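Local coordinates for protein angel homolog 2 (Homo sapiens, PDB 6RW0), which acts as a 2',3'-cyclic phosphatase of the CCR4/nocturin family, with a DNase I-like catalytic domain, and probably binds mRNA 3'-untranslated regions, at residues E66-S69 against H70-R73; R77-H81 against W82-F86; G258-I261 against G262-S265. All coordinates share one frame; numbering follows the deposited sequence.

Contact 1: E66-S69 against H70-R73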
ATOM      1  N   GLU A  66       8.567 -12.862  14.163  1.00 17.26           N
ATOM      2  CA  GLU A  66       8.737 -13.865  15.211  1.00 18.49           C
ATOM      3  C   GLU A  66       7.441 -14.597  15.514  1.00 19.94           C
ATOM      4  O   GLU A  66       7.474 -15.796  15.823  1.00 23.67           O
ATOM      5  CB  GLU A  66       9.347 -13.200  16.449  1.00 20.75           C
ATOM      6  CG  GLU A  66      10.792 -12.795  16.180  1.00 23.58           C
ATOM      7  CD  GLU A  66      11.454 -12.037  17.299  1.00 30.08           C
ATOM      8  OE1 GLU A  66      10.824 -11.852  18.358  1.00 34.73           O
ATOM      9  OE2 GLU A  66      12.613 -11.619  17.098  1.00 29.82           O
ATOM     10  N   ASP A  67       6.301 -13.914  15.405  1.00 19.44           N
ATOM     11  CA  ASP A  67       5.011 -14.538  15.655  1.00 20.98           C
ATOM     12  C   ASP A  67       4.607 -15.484  14.534  1.00 20.19           C
ATOM     13  O   ASP A  67       3.688 -16.289  14.711  1.00 23.57           O
ATOM     14  CB  ASP A  67       3.909 -13.480  15.716  1.00 27.27           C
ATOM     15  CG  ASP A  67       3.843 -12.752  17.035  1.00 41.39           C
ATOM     16  OD1 ASP A  67       4.539 -13.150  17.992  1.00 44.81           O
ATOM     17  OD2 ASP A  67       3.078 -11.764  17.104  1.00 46.34           O
ATOM     18  N   ASN A  68       5.239 -15.362  13.374  1.00 19.70           N
ATOM     19  CA  ASN A  68       4.918 -16.145  12.188  1.00 20.20           C
ATOM     20  C   ASN A  68       6.147 -16.871  11.679  1.00 19.19           C
ATOM     21  O   ASN A  68       6.414 -16.926  10.476  1.00 19.74           O
ATOM     22  CB  ASN A  68       4.336 -15.240  11.118  1.00 21.98           C
ATOM     23  CG  ASN A  68       2.974 -14.771  11.476  1.00 26.14           C
ATOM     24  OD1 ASN A  68       2.024 -15.540  11.421  1.00 27.26           O
ATOM     25  ND2 ASN A  68       2.864 -13.522  11.907  1.00 29.80           N
ATOM     26  N   SER A  69       6.905 -17.448  12.607  1.00 19.76           N
ATOM     27  CA  SER A  69       8.210 -18.001  12.276  1.00 21.06           C
ATOM     28  C   SER A  69       8.117 -19.115  11.248  1.00 20.84           C
ATOM     29  O   SER A  69       9.099 -19.366  10.541  1.00 21.45           O
ATOM     30  CB  SER A  69       8.909 -18.461  13.558  1.00 24.60           C
ATOM     31  OG  SER A  69       8.268 -19.573  14.147  1.00 26.91           O
ATOM     32  N   HIS A  70       6.964 -19.776  11.134  1.00 20.86           N
ATOM     33  CA  HIS A  70       6.788 -20.829  10.140  1.00 19.59           C
ATOM     34  C   HIS A  70       6.889 -20.312   8.707  1.00 19.34           C
ATOM     35  O   HIS A  70       7.182 -21.100   7.802  1.00 21.56           O
ATOM     36  CB  HIS A  70       5.437 -21.522  10.362  1.00 20.91           C
ATOM     37  CG  HIS A  70       4.268 -20.605  10.203  1.00 20.28           C
ATOM     38  ND1 HIS A  70       3.998 -19.584  11.092  1.00 20.99           N
ATOM     39  CD2 HIS A  70       3.321 -20.524   9.238  1.00 23.00           C
ATOM     40  CE1 HIS A  70       2.932 -18.920  10.681  1.00 23.64           C
ATOM     41  NE2 HIS A  70       2.496 -19.477   9.565  1.00 21.75           N
ATOM     42  N   LEU A  71       6.650 -19.020   8.476  1.00 18.32           N
ATOM     43  CA  LEU A  71       6.764 -18.441   7.144  1.00 18.39           C
ATOM     44  C   LEU A  71       8.211 -18.229   6.735  1.00 18.39           C
ATOM     45  O   LEU A  71       8.477 -18.022   5.544  1.00 18.17           O
ATOM     46  CB  LEU A  71       6.073 -17.079   7.103  1.00 18.46           C
ATOM     47  CG  LEU A  71       4.582 -17.098   7.419  1.00 19.49           C
ATOM     48  CD1 LEU A  71       4.014 -15.686   7.407  1.00 21.92           C
ATOM     49  CD2 LEU A  71       3.804 -17.984   6.464  1.00 23.09           C
ATOM     50  N   TYR A  72       9.140 -18.267   7.699  1.00 18.24           N
ATOM     51  CA  TYR A  72      10.538 -17.880   7.493  1.00 19.66           C
ATOM     52  C   TYR A  72      11.498 -19.031   7.749  1.00 20.17           C
ATOM     53  O   TYR A  72      12.701 -18.801   7.941  1.00 20.78           O
ATOM     54  CB  TYR A  72      10.881 -16.636   8.327  1.00 19.89           C
ATOM     55  CG  TYR A  72       9.849 -15.567   8.087  1.00 18.85           C
ATOM     56  CD1 TYR A  72       9.732 -14.957   6.834  1.00 20.57           C
ATOM     57  CD2 TYR A  72       8.931 -15.225   9.064  1.00 18.84           C
ATOM     58  CE1 TYR A  72       8.757 -14.020   6.585  1.00 19.60           C
ATOM     59  CE2 TYR A  72       7.961 -14.293   8.829  1.00 18.10           C
ATOM     60  CZ  TYR A  72       7.865 -13.689   7.591  1.00 19.96           C
ATOM     61  OH  TYR A  72       6.869 -12.771   7.385  1.00 21.71           O
ATOM     62  N   ARG A  73      10.918 -20.206   7.689  1.00 21.80           N
ATOM     63  CA  ARG A  73      11.809 -21.451   7.923  0.52 24.26           C
ATOM     64  C   ARG A  73      12.974 -21.594   6.904  1.00 23.65           C
ATOM     65  O   ARG A  73      14.099 -22.149   7.141  1.00 26.03           O
ATOM     66  CB  ARG A  73      10.960 -22.713   7.755  0.52 29.38           C
ATOM     67  CG  ARG A  73      10.117 -23.139   8.930  0.52 36.01           C
ATOM     68  CD  ARG A  73       9.309 -24.414   8.575  0.52 38.74           C
ATOM     69  NE  ARG A  73       8.682 -24.316   7.253  0.52 40.17           N
ATOM     70  CZ  ARG A  73       8.787 -25.223   6.280  0.52 40.24           C
ATOM     71  NH1 ARG A  73       9.477 -26.342   6.462  0.52 40.39           N
ATOM     72  NH2 ARG A  73       8.183 -25.006   5.118  0.52 39.17           N
TER
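Asn68 meets Leu71 and His70 in the 3-10 turn following helix 62-67, and its side chain can be followed outward. CB rests against the Leu71 methyl CD1 at 3.8 Å and also faces CE1 of the His70 ring. Beyond it the amide runs beside that ring, the two pointing the same way with their planes 54° apart, and OD1 lies 3.6 Å from His70 CE1. The other branch, ND2, turns back into the helix and donates to the carbonyl of Leu64. His70 can stand alongside because its CG sits between its own backbone N and carbonyl carbon (chi1 62°), which swings the ring back toward the Asn68 main chain, its ND1 lying 3.5 Å from Asn68 C. Two i to i+3 bonds wind the turn: Leu71 N gives to Asn68 O at 2.9 Å, and Tyr72 N to Ser69 O at 3.0 Å. Both donors stand above the plane of the carbonyl they use. The Asn68 carbonyl oxygen also lies 3.3 Å from Tyr72 CD2, while Leu71 CB covers the centre of one face of the tyrosine ring. The Tyr72 side chain is buried; its OH is hydrogen-bonded to Asp417, and it lies about 5 Å from the bound magnesium ion. Chemically, the turn is held by main-chain bonds, with asparagine tied to the helix behind it and tyrosine directed toward the metal site.

Contact 2: R77-H81 against W82-F86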
ATOM      1  N   ARG A  77      19.197 -18.445   9.980  1.00 23.86           N
ATOM      2  CA  ARG A  77      18.755 -17.835  11.230  1.00 24.73           C
ATOM      3  C   ARG A  77      19.356 -16.458  11.472  1.00 22.97           C
ATOM      4  O   ARG A  77      18.614 -15.561  11.927  1.00 24.00           O
ATOM      5  CB  ARG A  77      19.083 -18.752  12.415  1.00 32.40           C
ATOM      6  CG  ARG A  77      18.377 -20.092  12.432  1.00 39.13           C
ATOM      7  CD  ARG A  77      16.887 -19.929  12.617  1.00 44.21           C
ATOM      8  NE  ARG A  77      16.212 -19.957  11.328  1.00 47.00           N
ATOM      9  CZ  ARG A  77      14.915 -19.743  11.153  1.00 49.55           C
ATOM     10  NH1 ARG A  77      14.134 -19.474  12.191  1.00 50.77           N
ATOM     11  NH2 ARG A  77      14.403 -19.796   9.931  1.00 44.47           N
ATOM     12  N   PRO A  78      20.645 -16.211  11.236  1.00 24.15           N
ATOM     13  CA  PRO A  78      21.211 -14.894  11.573  1.00 26.23           C
ATOM     14  C   PRO A  78      20.587 -13.741  10.812  1.00 25.43           C
ATOM     15  O   PRO A  78      20.621 -12.603  11.301  1.00 27.07           O
ATOM     16  CB  PRO A  78      22.703 -15.047  11.246  1.00 27.96           C
ATOM     17  CG  PRO A  78      22.959 -16.515  11.323  1.00 28.94           C
ATOM     18  CD  PRO A  78      21.693 -17.184  10.861  1.00 25.23           C
ATOM     19  N   VAL A  79      20.006 -13.996   9.636  1.00 21.97           N
ATOM     20  CA  VAL A  79      19.494 -12.898   8.822  1.00 21.46           C
ATOM     21  C   VAL A  79      18.169 -12.372   9.344  1.00 20.73           C
ATOM     22  O   VAL A  79      17.681 -11.353   8.845  1.00 20.90           O
ATOM     23  CB  VAL A  79      19.383 -13.213   7.316  1.00 23.63           C
ATOM     24  CG1 VAL A  79      20.670 -13.881   6.810  1.00 25.11           C
ATOM     25  CG2 VAL A  79      18.168 -14.049   7.001  1.00 24.07           C
ATOM     26  N   LEU A  80      17.566 -13.035  10.331  1.00 19.05           N
ATOM     27  CA  LEU A  80      16.244 -12.623  10.777  1.00 18.49           C
ATOM     28  C   LEU A  80      16.261 -11.627  11.925  1.00 19.49           C
ATOM     29  O   LEU A  80      15.234 -10.989  12.172  1.00 22.09           O
ATOM     30  CB  LEU A  80      15.410 -13.843  11.174  1.00 18.91           C
ATOM     31  CG  LEU A  80      15.129 -14.815  10.032  1.00 21.10           C
ATOM     32  CD1 LEU A  80      14.440 -16.046  10.582  1.00 23.42           C
ATOM     33  CD2 LEU A  80      14.277 -14.182   8.953  1.00 19.72           C
ATOM     34  N   HIS A  81      17.381 -11.463  12.624  1.00 19.96           N
ATOM     35  CA  HIS A  81      17.418 -10.561  13.767  1.00 19.82           C
ATOM     36  C   HIS A  81      17.255  -9.112  13.329  1.00 18.62           C
ATOM     37  O   HIS A  81      17.776  -8.697  12.290  1.00 18.28           O
ATOM     38  CB  HIS A  81      18.746 -10.717  14.503  1.00 23.20           C
ATOM     39  CG  HIS A  81      18.983 -12.098  15.018  1.00 31.14           C
ATOM     40  ND1 HIS A  81      18.195 -12.671  15.993  1.00 37.17           N
ATOM     41  CD2 HIS A  81      19.909 -13.027  14.686  1.00 34.81           C
ATOM     42  CE1 HIS A  81      18.629 -13.893  16.243  1.00 38.75           C
ATOM     43  NE2 HIS A  81      19.669 -14.134  15.463  1.00 36.97           N
ATOM     44  N   TRP A  82      16.536  -8.329  14.137  1.00 18.58           N
ATOM     45  CA  TRP A  82      16.357  -6.917  13.811  1.00 17.58           C
ATOM     46  C   TRP A  82      17.691  -6.182  13.743  1.00 19.74           C
ATOM     47  O   TRP A  82      17.840  -5.245  12.953  1.00 18.56           O
ATOM     48  CB  TRP A  82      15.422  -6.258  14.822  1.00 17.92           C
ATOM     49  CG  TRP A  82      15.128  -4.808  14.574  1.00 18.33           C
ATOM     50  CD1 TRP A  82      15.423  -3.769  15.404  1.00 21.01           C
ATOM     51  CD2 TRP A  82      14.469  -4.238  13.439  1.00 17.31           C
ATOM     52  NE1 TRP A  82      14.980  -2.589  14.861  1.00 19.28           N
ATOM     53  CE2 TRP A  82      14.402  -2.848  13.646  1.00 17.73           C
ATOM     54  CE3 TRP A  82      13.945  -4.762  12.260  1.00 18.17           C
ATOM     55  CZ2 TRP A  82      13.823  -1.986  12.721  1.00 18.56           C
ATOM     56  CZ3 TRP A  82      13.358  -3.908  11.356  1.00 17.78           C
ATOM     57  CH2 TRP A  82      13.309  -2.539  11.585  1.00 18.52           C
ATOM     58  N   SER A  83      18.674  -6.592  14.549  1.00 20.03           N
ATOM     59  CA  SER A  83      19.991  -5.963  14.490  1.00 21.00           C
ATOM     60  C   SER A  83      20.663  -6.174  13.138  1.00 19.68           C
ATOM     61  O   SER A  83      21.554  -5.400  12.759  1.00 21.04           O
ATOM     62  CB  SER A  83      20.877  -6.531  15.600  1.00 22.77           C
ATOM     63  OG  SER A  83      21.040  -7.931  15.448  1.00 26.63           O
ATOM     64  N   PHE A  84      20.283  -7.237  12.419  1.00 20.02           N
ATOM     65  CA  PHE A  84      20.759  -7.521  11.069  1.00 19.80           C
ATOM     66  C   PHE A  84      19.901  -6.808  10.022  1.00 18.75           C
ATOM     67  O   PHE A  84      20.421  -6.176   9.094  1.00 19.47           O
ATOM     68  CB  PHE A  84      20.742  -9.044  10.823  1.00 19.24           C
ATOM     69  CG  PHE A  84      21.365  -9.448   9.517  1.00 20.44           C
ATOM     70  CD1 PHE A  84      20.623  -9.450   8.345  1.00 19.44           C
ATOM     71  CD2 PHE A  84      22.698  -9.802   9.456  1.00 25.16           C
ATOM     72  CE1 PHE A  84      21.199  -9.795   7.134  1.00 21.44           C
ATOM     73  CE2 PHE A  84      23.279 -10.154   8.247  1.00 27.37           C
ATOM     74  CZ  PHE A  84      22.525 -10.142   7.083  1.00 23.61           C
ATOM     75  N   ARG A  85      18.582  -6.874  10.176  1.00 17.12           N
ATOM     76  CA  ARG A  85      17.690  -6.394   9.127  1.00 16.65           C
ATOM     77  C   ARG A  85      17.660  -4.875   9.034  1.00 15.67           C
ATOM     78  O   ARG A  85      17.634  -4.323   7.929  1.00 18.08           O
ATOM     79  CB  ARG A  85      16.274  -6.926   9.359  1.00 16.79           C
ATOM     80  CG  ARG A  85      16.184  -8.440   9.319  1.00 16.56           C
ATOM     81  CD  ARG A  85      14.751  -8.926   9.147  1.00 16.36           C
ATOM     82  NE  ARG A  85      13.815  -8.439  10.160  1.00 16.32           N
ATOM     83  CZ  ARG A  85      12.782  -7.623   9.934  1.00 15.33           C
ATOM     84  NH1 ARG A  85      12.525  -7.132   8.729  1.00 15.73           N
ATOM     85  NH2 ARG A  85      11.994  -7.279  10.940  1.00 17.44           N
ATOM     86  N   PHE A  86      17.590  -4.176  10.165  1.00 17.01           N
ATOM     87  CA  PHE A  86      17.409  -2.731  10.087  1.00 18.01           C
ATOM     88  C   PHE A  86      18.550  -2.039   9.351  1.00 18.99           C
ATOM     89  O   PHE A  86      18.277  -1.171   8.505  1.00 18.59           O
ATOM     90  CB  PHE A  86      17.177  -2.116  11.464  1.00 20.83           C
ATOM     91  CG  PHE A  86      17.121  -0.622  11.417  1.00 25.79           C
ATOM     92  CD1 PHE A  86      16.107   0.018  10.726  1.00 25.75           C
ATOM     93  CD2 PHE A  86      18.109   0.140  12.005  1.00 29.21           C
ATOM     94  CE1 PHE A  86      16.066   1.408  10.657  1.00 27.43           C
ATOM     95  CE2 PHE A  86      18.067   1.519  11.936  1.00 31.07           C
ATOM     96  CZ  PHE A  86      17.047   2.148  11.259  1.00 28.81           C
TER
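Phe84 and Val79 lie side by side and point the same way, the aromatic ring presenting one face to the valine backbone. The Val79 CA sits 4.0 Å from the ring centroid and 24° off the ring normal, a CH-pi contact displaced toward the rim. Farther out, Val79 CB approaches the ring atom CE1 of Phe84 at 3.9 Å. The ring reaches back over the preceding turn because Phe84 CG is anti to its backbone N (chi1 -173°). Phe84 CB lies 3.6 Å from Pro78 O.

Arg85 takes a different course, its CG passing 3.3 Å from Val79 O before the chain bends at chi3 (-56°). The bend brings the guanidinium round with the Leu80 carbonyl oxygen at its edge, near its plane; that oxygen accepts a hydrogen bond from Gln62 NE2. These orientations belong to a helix start: His81 occupies the N-cap position of helix 82-96, in the endonuclease/exonuclease/phosphatase domain. His81 O accepts from two donors, Arg85 N at 2.9 Å, lying nearly along the C=O axis, and Phe84 N, which stands above the carbonyl plane. The i+4 and i+3 bonds thus share one acceptor in the first turn.

At the far end of Arg85, NH1 and NH2 bind the carbonyls of Ile59, Leu60 and Ser415 and the Gln62 side chain, a set of acceptors that fixes the guanidinium. The Trp82 side chain sets off away from residues 77-81; the Arg85 CZ lies at the edge of its indole, in plane, while Phe86 CB lies 3.5 Å above one face, offset toward the rim. The indole NE1 donates to Glu114 of helix 108-121, and the ring system stacks with His110.

Contact 3: G258-I261 against G262-S265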
ATOM      1  N   GLY A 258     -23.184 -11.682  -6.488  1.00 23.86           N
ATOM      2  CA  GLY A 258     -22.764 -13.071  -6.457  1.00 21.83           C
ATOM      3  C   GLY A 258     -21.329 -13.325  -6.057  1.00 20.58           C
ATOM      4  O   GLY A 258     -20.875 -14.465  -6.157  1.00 22.29           O
ATOM      5  N   LEU A 259     -20.595 -12.315  -5.621  1.00 17.90           N
ATOM      6  CA  LEU A 259     -19.165 -12.482  -5.379  1.00 17.00           C
ATOM      7  C   LEU A 259     -18.922 -13.031  -3.976  1.00 15.12           C
ATOM      8  O   LEU A 259     -19.275 -12.364  -2.995  1.00 16.73           O
ATOM      9  CB  LEU A 259     -18.464 -11.145  -5.547  1.00 19.08           C
ATOM     10  CG  LEU A 259     -16.961 -11.056  -5.326  1.00 19.86           C
ATOM     11  CD1 LEU A 259     -16.241 -12.017  -6.226  1.00 22.99           C
ATOM     12  CD2 LEU A 259     -16.497  -9.619  -5.586  1.00 19.95           C
ATOM     13  N   PRO A 260     -18.332 -14.216  -3.834  1.00 15.85           N
ATOM     14  CA  PRO A 260     -18.014 -14.724  -2.490  1.00 16.63           C
ATOM     15  C   PRO A 260     -16.976 -13.859  -1.793  1.00 14.96           C
ATOM     16  O   PRO A 260     -16.088 -13.274  -2.422  1.00 15.18           O
ATOM     17  CB  PRO A 260     -17.458 -16.130  -2.757  1.00 17.79           C
ATOM     18  CG  PRO A 260     -17.960 -16.502  -4.116  1.00 18.17           C
ATOM     19  CD  PRO A 260     -18.025 -15.207  -4.885  1.00 17.89           C
ATOM     20  N   ILE A 261     -17.089 -13.777  -0.464  1.00 14.84           N
ATOM     21  CA  ILE A 261     -16.199 -12.887   0.287  1.00 14.43           C
ATOM     22  C   ILE A 261     -14.731 -13.260   0.109  1.00 14.45           C
ATOM     23  O   ILE A 261     -13.855 -12.384   0.118  1.00 14.91           O
ATOM     24  CB  ILE A 261     -16.603 -12.795   1.776  1.00 14.92           C
ATOM     25  CG1 ILE A 261     -16.641 -14.159   2.460  1.00 15.42           C
ATOM     26  CG2 ILE A 261     -17.959 -12.093   1.913  1.00 15.02           C
ATOM     27  CD1 ILE A 261     -16.835 -14.032   3.965  1.00 16.05           C
ATOM     28  N   GLY A 262     -14.428 -14.534  -0.065  1.00 14.41           N
ATOM     29  CA  GLY A 262     -13.055 -14.948  -0.214  1.00 15.50           C
ATOM     30  C   GLY A 262     -12.475 -14.799  -1.597  1.00 16.74           C
ATOM     31  O   GLY A 262     -11.296 -15.112  -1.787  1.00 22.14           O
ATOM     32  N   LYS A 263     -13.270 -14.368  -2.577  1.00 14.58           N
ATOM     33  CA  LYS A 263     -12.800 -14.167  -3.939  1.00 14.75           C
ATOM     34  C   LYS A 263     -12.440 -12.718  -4.216  1.00 15.26           C
ATOM     35  O   LYS A 263     -11.900 -12.414  -5.283  1.00 18.24           O
ATOM     36  CB  LYS A 263     -13.846 -14.654  -4.948  1.00 17.70           C
ATOM     37  CG  LYS A 263     -14.211 -16.132  -4.784  1.00 24.63           C
ATOM     38  CD  LYS A 263     -13.018 -17.066  -4.924  1.00 36.17           C
ATOM     39  CE  LYS A 263     -12.668 -17.297  -6.377  1.00 43.02           C
ATOM     40  NZ  LYS A 263     -13.832 -17.803  -7.152  1.00 48.26           N
ATOM     41  N   VAL A 264     -12.683 -11.832  -3.258  1.00 14.71           N
ATOM     42  CA  VAL A 264     -12.458 -10.404  -3.446  1.00 14.38           C
ATOM     43  C   VAL A 264     -10.991 -10.112  -3.717  1.00 14.88           C
ATOM     44  O   VAL A 264     -10.652  -9.318  -4.605  1.00 14.70           O
ATOM     45  CB  VAL A 264     -12.962  -9.645  -2.206  1.00 14.16           C
ATOM     46  CG1 VAL A 264     -12.460  -8.222  -2.174  1.00 15.94           C
ATOM     47  CG2 VAL A 264     -14.467  -9.685  -2.137  1.00 15.61           C
ATOM     48  N   SER A 265     -10.098 -10.717  -2.938  1.00 15.13           N
ATOM     49  CA  SER A 265      -8.690 -10.344  -2.974  1.00 14.38           C
ATOM     50  C   SER A 265      -7.865 -11.169  -3.947  1.00 16.22           C
ATOM     51  O   SER A 265      -6.742 -10.768  -4.278  1.00 15.73           O
ATOM     52  CB  SER A 265      -8.060 -10.542  -1.597  1.00 14.91           C
ATOM     53  OG  SER A 265      -8.002 -11.934  -1.304  1.00 14.68           O
TER
HETATM   54  O   HOH W   1     -11.050 -11.973  -0.304  1.00 16.59           O
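Pro260 and Lys263 lie side by side round a tight turn, the aliphatic start of the lysine running along the proline ring. CG of Lys263 is 3.8 Å from CG of Pro260 and almost equally close to the ring's CB and CD. Lys263 has CG anti to its own carbonyl carbon (chi1 -58°), which brings the methylene to the ring; successive bends at chi2, chi3 and chi4 then coil the chain and carry NZ away from the turn. Leu259 reaches the same lysine from another direction. With its CG anti to the backbone N (chi1 179°), the isobutyl group extends until CD1 stands 3.8 Å from Lys263 CB, and the other methyl, CD2, comes 4.0 Å from Val264 CG2. The leucine and valine side chains cross at about a right angle.

The backbone motif beneath is a type I beta turn, Pro260 to Lys263, with Ile261 and Gly262 at its corners; Lys263 N donates to Pro260 O at 3.0 Å from above the carbonyl plane. It lies in the long loop between strands 253-255 and 329-331 of the DNase I-like domain. Across the same turn, a water lies 2.9 Å from Ile261 O and accepts from Ser265 N. Val264 CG2 lies 3.6 Å from Ile261 O, and the side chain also packs on Leu207 of helix 203-220 and Leu245 of helix 244-251. The Ile261 side chain sets off away from residues 262-265, packs on Arg275, Leu277 and Asp204, and lies about 4 Å from a bound potassium ion.

Overall arrangement
From the N terminus the chain meets the three contacts in series; each closes a short local turn, and none nests within or crosses another. Contact 1 lies at the turn after helix 62-67, and contact 2 begins helix 82-96, so together they bracket the loop joining these consecutive helices. Their centres are 13 Å apart, and a weak hydrogen bond from Arg77 NH2 to Tyr72 O links them directly. Far later, contact 3 turns the loop after strand 253-255 beside helices 203-220 and 244-251. Its centre is 28 Å from that of contact 1 and 37 Å from that of contact 2, without touching either. All three belong to the same endonuclease/exonuclease/phosphatase family region.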